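Dihydropteroate synthase (Stenotrophomonas maltophilia, PDB 7L6P) probably catalyses the condensation of para-aminobenzoate with 6-hydroxymethyl-7,8-dihydropterin diphosphate to give 7,8-dihydropteroate, a step in folate biosynthesis that uses magnesium. Local coordinates at residues D168-E173 / M211-R216; L151-G156 / H175-Q180; L68-E73 / R89-V94. One frame throughout, in Å; residues are numbered along the deposited sequence. Where two conformers were deposited one is given.

Interaction 1 of 3, residues D168-E173 / M211-R216; sequences DDVVAE and MTLLAR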
# COMPACT_ATOMS: atom_id res chain seq x y z
N ASP A 168 10.05 3.61 28.26
CA ASP A 168 10.65 2.32 28.60
C ASP A 168 10.03 1.22 27.75
O ASP A 168 10.73 0.33 27.26
CB ASP A 168 10.43 2.01 30.08
CG ASP A 168 11.12 3.00 30.99
OD1 ASP A 168 12.23 3.48 30.62
OD2 ASP A 168 10.55 3.28 32.08
N ASP A 169 8.71 1.25 27.60
CA ASP A 169 7.99 0.25 26.82
C ASP A 169 6.80 0.97 26.20
O ASP A 169 5.79 1.17 26.88
CB ASP A 169 7.55 -0.89 27.73
CG ASP A 169 6.91 -2.01 26.98
OD1 ASP A 169 6.12 -1.76 26.05
OD2 ASP A 169 7.20 -3.17 27.35
N VAL A 170 6.93 1.35 24.92
CA VAL A 170 5.92 2.22 24.33
C VAL A 170 4.58 1.52 24.24
O VAL A 170 3.53 2.14 24.45
CB VAL A 170 6.39 2.77 22.96
CG1 VAL A 170 6.62 1.64 21.96
CG2 VAL A 170 5.38 3.78 22.42
N VAL A 171 4.58 0.22 23.92
CA VAL A 171 3.32 -0.52 23.84
C VAL A 171 2.65 -0.57 25.21
O VAL A 171 1.51 -0.12 25.37
CB VAL A 171 3.56 -1.93 23.27
CG1 VAL A 171 2.30 -2.79 23.40
CG2 VAL A 171 4.00 -1.84 21.80
N ALA A 172 3.37 -1.05 26.22
CA ALA A 172 2.78 -1.17 27.56
C ALA A 172 2.30 0.17 28.09
O ALA A 172 1.25 0.25 28.75
CB ALA A 172 3.78 -1.81 28.52
N GLU A 173 3.03 1.25 27.79
CA GLU A 173 2.69 2.57 28.33
C GLU A 173 1.50 3.18 27.60
O GLU A 173 0.69 3.88 28.22
CB GLU A 173 3.90 3.49 28.26
CG GLU A 173 4.94 3.11 29.28
CD GLU A 173 6.22 3.96 29.20
OE1 GLU A 173 6.12 5.21 29.23
OE2 GLU A 173 7.31 3.35 29.12
N MET A 211 6.73 2.77 14.62
CA MET A 211 6.80 1.47 13.97
C MET A 211 6.55 0.34 14.97
O MET A 211 5.95 -0.68 14.61
CB MET A 211 8.15 1.31 13.27
CG MET A 211 8.33 2.23 12.03
SD MET A 211 7.06 2.10 10.74
CE MET A 211 5.99 3.48 11.14
N THR A 212 7.02 0.49 16.20
CA THR A 212 6.73 -0.52 17.21
C THR A 212 5.22 -0.58 17.50
O THR A 212 4.60 -1.65 17.43
CB THR A 212 7.56 -0.23 18.47
OG1 THR A 212 8.95 -0.55 18.21
CG2 THR A 212 7.07 -1.06 19.66
N LEU A 213 4.59 0.59 17.73
CA LEU A 213 3.14 0.62 17.94
C LEU A 213 2.39 0.08 16.74
O LEU A 213 1.41 -0.66 16.90
CB LEU A 213 2.68 2.05 18.22
CG LEU A 213 2.99 2.58 19.61
CD1 LEU A 213 2.83 4.09 19.60
CD2 LEU A 213 2.07 1.88 20.67
N LEU A 214 2.78 0.48 15.52
CA LEU A 214 2.06 0.01 14.34
C LEU A 214 2.20 -1.49 14.19
O LEU A 214 1.21 -2.18 13.92
CB LEU A 214 2.55 0.72 13.08
CG LEU A 214 1.89 0.25 11.76
CD1 LEU A 214 0.37 0.43 11.81
CD2 LEU A 214 2.50 0.95 10.50
N ALA A 215 3.40 -2.01 14.41
CA ALA A 215 3.63 -3.44 14.22
C ALA A 215 2.86 -4.28 15.24
O ALA A 215 2.32 -5.33 14.89
CB ALA A 215 5.12 -3.74 14.30
N ARG A 216 2.82 -3.84 16.50
CA ARG A 216 2.13 -4.55 17.57
C ARG A 216 0.75 -3.96 17.86
O ARG A 216 0.20 -4.20 18.94
CB ARG A 216 2.99 -4.56 18.84
CG ARG A 216 4.49 -4.68 18.56
CD ARG A 216 5.25 -5.48 19.60
NE ARG A 216 5.48 -4.77 20.85
CZ ARG A 216 6.66 -4.29 21.24
NH1 ARG A 216 7.73 -4.38 20.47
NH2 ARG A 216 6.76 -3.72 22.44
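Val170 and Val171, in the first turn of helix 170-188, pack against Thr212 and Leu213 in the last turn of helix 207-215 and Arg216 just after it. The tight part is the apolar cluster of the two valines on Thr212 and Leu213. Val170 CG1 meets the threonine methyl, 3.6 Å from Thr212 CG2, while Val170 CG2 turns to the isobutyl end of Leu213, 3.8 Å from Leu213 CD1. A chi1 of -72° puts Thr212 OG1 anti to the carbonyl carbon and CG2 anti to the backbone N, so the methyl faces the valines and OG1 makes a weak hydrogen bond back to Ala208 O. Leu213 CD2 lies 4.2 Å from Val171 CA. The two helices follow barrel strands 149-152 and 195-198, so the contact joins neighbouring helices of the outer layer of a TIM barrel, the fold of the pterin-binding enzymes. Val171 CG2, 3.8 Å from Thr212 CG2, bridges to the looser, partly exposed side. There Arg216 has two modelled conformers, and its contacts hold for one of them: the chain, bent at chi2 and chi3, brings a guanidinium face over Thr212 CG2, and Val171 CG2 approaches obliquely, 3.4 Å from Arg216 NH2. In that conformer Asp169 OD1 faces the guanidinium edge, but its 4.2 Å from Arg216 NH2 is too long for a salt bridge. That oxygen serves instead as the N-cap of helix 170-188, taking the N-H of Ala172 in a nearly straight bond from above the carboxylate plane (Ala172 N to Asp169 OD1, 2.8 Å). Ala285, Val286 and Val289 of the second subunit pack on Met211, Leu214 and Ala215, and Val289 of that subunit also reaches Arg216.

Interaction 2 of 3, residues L151-G156 / H175-Q180; sequences LMHMQG and HGFLVQ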
# COMPACT_ATOMS: atom_id res chain seq x y z
N LEU A 151 -10.46 8.38 21.91
CA LEU A 151 -9.45 8.65 22.92
C LEU A 151 -8.08 8.41 22.29
O LEU A 151 -7.69 7.27 22.05
CB LEU A 151 -9.66 7.77 24.15
CG LEU A 151 -11.06 7.84 24.77
CD1 LEU A 151 -11.17 6.93 26.00
CD2 LEU A 151 -11.45 9.28 25.10
N MET A 152 -7.37 9.50 22.03
CA MET A 152 -6.03 9.39 21.49
C MET A 152 -5.00 9.40 22.61
O MET A 152 -5.24 9.96 23.69
CB MET A 152 -5.74 10.53 20.52
CG MET A 152 -4.63 10.19 19.55
SD MET A 152 -4.15 11.57 18.49
CE MET A 152 -3.06 12.45 19.60
N HIS A 153 -3.87 8.77 22.36
CA HIS A 153 -2.70 8.87 23.23
C HIS A 153 -1.75 9.89 22.64
O HIS A 153 -1.44 9.84 21.44
CB HIS A 153 -1.97 7.54 23.38
CG HIS A 153 -0.67 7.67 24.12
ND1 HIS A 153 0.51 8.05 23.52
CD2 HIS A 153 -0.38 7.49 25.43
CE1 HIS A 153 1.47 8.10 24.42
NE2 HIS A 153 0.96 7.77 25.59
N MET A 154 -1.30 10.81 23.48
CA MET A 154 -0.15 11.66 23.18
C MET A 154 0.64 11.90 24.44
O MET A 154 0.08 12.06 25.53
CB MET A 154 -0.56 12.99 22.57
CG MET A 154 -1.45 13.86 23.44
SD MET A 154 -1.56 15.55 22.84
CE MET A 154 0.12 16.04 23.16
N GLN A 155 1.96 11.90 24.29
CA GLN A 155 2.87 12.41 25.30
C GLN A 155 3.02 13.90 25.06
O GLN A 155 3.20 14.32 23.92
CB GLN A 155 4.21 11.69 25.20
CG GLN A 155 4.88 11.44 26.53
CD GLN A 155 6.13 10.57 26.41
OE1 GLN A 155 6.19 9.48 26.97
NE2 GLN A 155 7.13 11.07 25.69
N GLY A 156 2.84 14.70 26.10
CA GLY A 156 2.87 16.14 25.97
C GLY A 156 1.50 16.76 26.12
O GLY A 156 0.53 16.11 26.53
N HIS A 175 -0.80 1.30 26.13
CA HIS A 175 -1.87 0.47 26.66
C HIS A 175 -2.35 0.99 28.02
O HIS A 175 -3.54 1.28 28.20
CB HIS A 175 -1.39 -0.98 26.78
CG HIS A 175 -2.45 -1.93 27.23
ND1 HIS A 175 -2.58 -2.32 28.55
CD2 HIS A 175 -3.42 -2.58 26.55
CE1 HIS A 175 -3.59 -3.17 28.66
NE2 HIS A 175 -4.12 -3.34 27.46
N GLY A 176 -1.42 1.16 28.97
CA GLY A 176 -1.81 1.56 30.31
C GLY A 176 -2.55 2.88 30.31
O GLY A 176 -3.57 3.04 30.99
N PHE A 177 -2.09 3.81 29.48
CA PHE A 177 -2.75 5.11 29.37
C PHE A 177 -4.18 4.94 28.89
O PHE A 177 -5.12 5.44 29.52
CB PHE A 177 -1.98 6.01 28.40
CG PHE A 177 -2.69 7.30 28.06
CD1 PHE A 177 -3.59 7.37 26.99
CD2 PHE A 177 -2.42 8.47 28.77
CE1 PHE A 177 -4.22 8.57 26.65
CE2 PHE A 177 -3.06 9.67 28.42
CZ PHE A 177 -3.98 9.71 27.37
N LEU A 178 -4.36 4.22 27.77
CA LEU A 178 -5.70 4.07 27.21
C LEU A 178 -6.63 3.36 28.18
O LEU A 178 -7.80 3.75 28.31
CB LEU A 178 -5.63 3.32 25.88
CG LEU A 178 -4.91 4.02 24.73
CD1 LEU A 178 -4.95 3.14 23.47
CD2 LEU A 178 -5.56 5.36 24.45
N VAL A 179 -6.15 2.30 28.84
CA VAL A 179 -6.97 1.64 29.86
C VAL A 179 -7.52 2.67 30.85
O VAL A 179 -8.69 2.60 31.24
CB VAL A 179 -6.16 0.55 30.58
CG1 VAL A 179 -6.80 0.22 31.93
CG2 VAL A 179 -6.07 -0.70 29.73
N GLN A 180 -6.70 3.65 31.23
CA GLN A 180 -7.11 4.60 32.26
C GLN A 180 -8.06 5.66 31.73
O GLN A 180 -8.98 6.06 32.43
CB GLN A 180 -5.88 5.27 32.89
CG GLN A 180 -6.14 5.95 34.19
CD GLN A 180 -6.57 7.39 34.02
OE1 GLN A 180 -6.40 7.98 32.96
NE2 GLN A 180 -7.17 7.96 35.07
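His153 drives the edge of its imidazole into one face of the Phe177 ring in a T-shaped stack, the centroids of His153 and Phe177 4.9 Å apart and the planes at 86°. The touching atom is His153 CD2, 3.5 Å from Phe177 CG, so the histidine edge lands near the root of the benzyl group. With CG anti to the backbone N in both (chi1 173° for His153, 172° for Phe177), the two rings swing off their backbones into the gap between helix 170-188 and the loop that leaves barrel strand 149-152. The phenyl edge then meets the strand's end, where Met152 O lies 3.4 Å from Phe177 CE1. Beside it Leu178 sends CD2 to the backbone, 3.7 Å from Leu151 O. The helix is thus laid on the C-terminal end of a TIM-barrel strand, where the active site lies in this fold; on the strand's other side Met152 approaches a bound imidazole. His153 ND1 is hydrogen-bonded to Lys205 NZ, and with the stack this probably fixes the turn of the imidazole. The contact itself is therefore apolar and aromatic, with ND1 of the histidine turned to the lysine.

Interaction 3 of 3, residues L68-E73 / R89-V94; sequences LDIGGE and RRVIPV
Ile70, Gly72 and Val91 bear most of the contact between strand 67-71 and helix 84-101. Ile70 works through its branch methyl: chi1 of -47° sets CG1 beside the backbone N and leaves CG2 anti to it, so that this methyl points at the helix and rests between Val91 and Val94. Ile70 CG2 comes to 3.8 Å from Val94 CG1, whereas the gap between Ile70 CG2 and Val91 CB is 4.1 Å. Val91 is turned so that its CG1 reaches past the isoleucine to the backbone just beyond the strand, 3.5 Å from Gly72 N and 3.7 Å from Gly72 CA. The absence of a side chain at Gly72 is what permits this approach, because a beta carbon there would point at the helix and run into Val91 CG1. The valine methyl therefore seats directly on main chain, and the strand's exit can lie close under the helix, with 5.8 Å between Gly72 CA and Arg90 CA. Beyond the glycine, Arg90 stretches out from CG to NE. Gly72 O lies 2.8 Å from Arg90 NH1, oblique to the guanidinium plane, while Arg90 NE forms a salt bridge with Glu86 one turn earlier in the helix. Strand 68-71 and helix 89-94 run at 148°, the roughly antiparallel course expected of a beta-alpha unit in a TIM barrel. Leu60 and Val61 of helix 49-62 pack on Leu68, and Ala53 of that helix touches Val94. Val34 of strand 29-35 lies against Ile70, whose backbone is bonded to Ser107 of strand 106-109.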
# COMPACT_ATOMS: atom_id res chain seq x y z
N LEU A 68 -15.85 12.66 7.85
CA LEU A 68 -14.99 13.82 7.75
C LEU A 68 -14.64 14.34 9.14
O LEU A 68 -15.45 14.25 10.07
CB LEU A 68 -15.66 14.92 6.94
CG LEU A 68 -16.01 14.54 5.50
CD1 LEU A 68 -16.74 15.68 4.84
CD2 LEU A 68 -14.76 14.16 4.71
N ASP A 69 -13.43 14.87 9.29
CA ASP A 69 -12.95 15.39 10.57
C ASP A 69 -12.63 16.87 10.41
O ASP A 69 -11.74 17.22 9.64
CB ASP A 69 -11.72 14.63 11.05
CG ASP A 69 -11.46 14.85 12.53
OD1 ASP A 69 -12.45 14.92 13.30
OD2 ASP A 69 -10.26 14.97 12.92
N ILE A 70 -13.35 17.72 11.14
CA ILE A 70 -13.27 19.17 10.98
C ILE A 70 -12.45 19.74 12.13
O ILE A 70 -12.77 19.52 13.30
CB ILE A 70 -14.67 19.81 10.93
CG1 ILE A 70 -15.58 19.03 9.98
CG2 ILE A 70 -14.56 21.26 10.50
CD1 ILE A 70 -15.03 18.86 8.60
N GLY A 71 -11.39 20.47 11.81
CA GLY A 71 -10.52 21.05 12.81
C GLY A 71 -10.12 22.46 12.46
O GLY A 71 -9.93 22.81 11.29
N GLY A 72 -9.95 23.28 13.50
CA GLY A 72 -9.67 24.70 13.38
C GLY A 72 -8.32 25.14 13.89
O GLY A 72 -7.96 26.31 13.78
N GLU A 73 -7.56 24.22 14.49
CA GLU A 73 -6.19 24.49 14.88
C GLU A 73 -5.26 24.46 13.66
O GLU A 73 -5.57 23.89 12.61
CB GLU A 73 -5.72 23.49 15.93
CG GLU A 73 -6.25 23.81 17.31
CD GLU A 73 -5.41 24.86 18.02
OE1 GLU A 73 -4.38 25.30 17.43
OE2 GLU A 73 -5.77 25.25 19.15
N ARG A 89 -15.42 30.10 15.39
CA ARG A 89 -15.73 30.85 14.17
C ARG A 89 -15.27 30.09 12.93
O ARG A 89 -15.85 30.24 11.85
CB ARG A 89 -15.09 32.24 14.23
N ARG A 90 -14.22 29.27 13.06
CA ARG A 90 -13.69 28.55 11.91
C ARG A 90 -14.48 27.28 11.60
O ARG A 90 -14.75 27.00 10.43
CB ARG A 90 -12.22 28.19 12.14
CG ARG A 90 -11.26 29.34 11.98
CD ARG A 90 -9.83 28.85 12.18
NE ARG A 90 -8.92 29.91 12.58
CZ ARG A 90 -7.60 29.76 12.70
NH1 ARG A 90 -7.02 28.60 12.45
NH2 ARG A 90 -6.86 30.79 13.09
N VAL A 91 -14.87 26.51 12.63
CA VAL A 91 -15.36 25.16 12.39
C VAL A 91 -16.89 25.08 12.37
O VAL A 91 -17.45 24.22 11.68
CB VAL A 91 -14.80 24.15 13.42
CG1 VAL A 91 -13.29 24.25 13.52
CG2 VAL A 91 -15.47 24.31 14.78
N ILE A 92 -17.58 25.94 13.13
CA ILE A 92 -19.04 25.84 13.21
C ILE A 92 -19.71 26.01 11.85
O ILE A 92 -20.54 25.17 11.49
CB ILE A 92 -19.59 26.79 14.29
CG1 ILE A 92 -19.10 26.36 15.66
CG2 ILE A 92 -21.11 26.77 14.28
CD1 ILE A 92 -19.53 24.96 16.02
N PRO A 93 -19.42 27.06 11.06
CA PRO A 93 -20.05 27.13 9.73
C PRO A 93 -19.70 25.94 8.87
O PRO A 93 -20.55 25.46 8.10
CB PRO A 93 -19.52 28.45 9.14
CG PRO A 93 -18.29 28.75 9.92
CD PRO A 93 -18.57 28.24 11.31
N VAL A 94 -18.47 25.43 8.98
CA VAL A 94 -18.08 24.30 8.13
C VAL A 94 -18.84 23.05 8.53
O VAL A 94 -19.22 22.24 7.68
CB VAL A 94 -16.56 24.09 8.20
CG1 VAL A 94 -16.15 22.82 7.46
CG2 VAL A 94 -15.83 25.29 7.63

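All three contacts belong to one eight-stranded TIM barrel and its surrounding helices. Interaction 3 comes first along the chain, joining the second strand to the helix that follows it. Interactions 1 and 2 come later and interlock in sequence, since their segments alternate; both use helix 170-188, and their centres are about 12 Å apart. Interaction 1 ties that helix to helix 207-215, near the second subunit. The centre of interaction 3 is about 32 Å from that of interaction 1, across the chain's centre. Interactions 2 and 3 reach the same barrel sheet without touching, their nearest atoms about 9 Å apart; each lays a helix on the C-terminal end of a strand, where the active site of a TIM barrel lies.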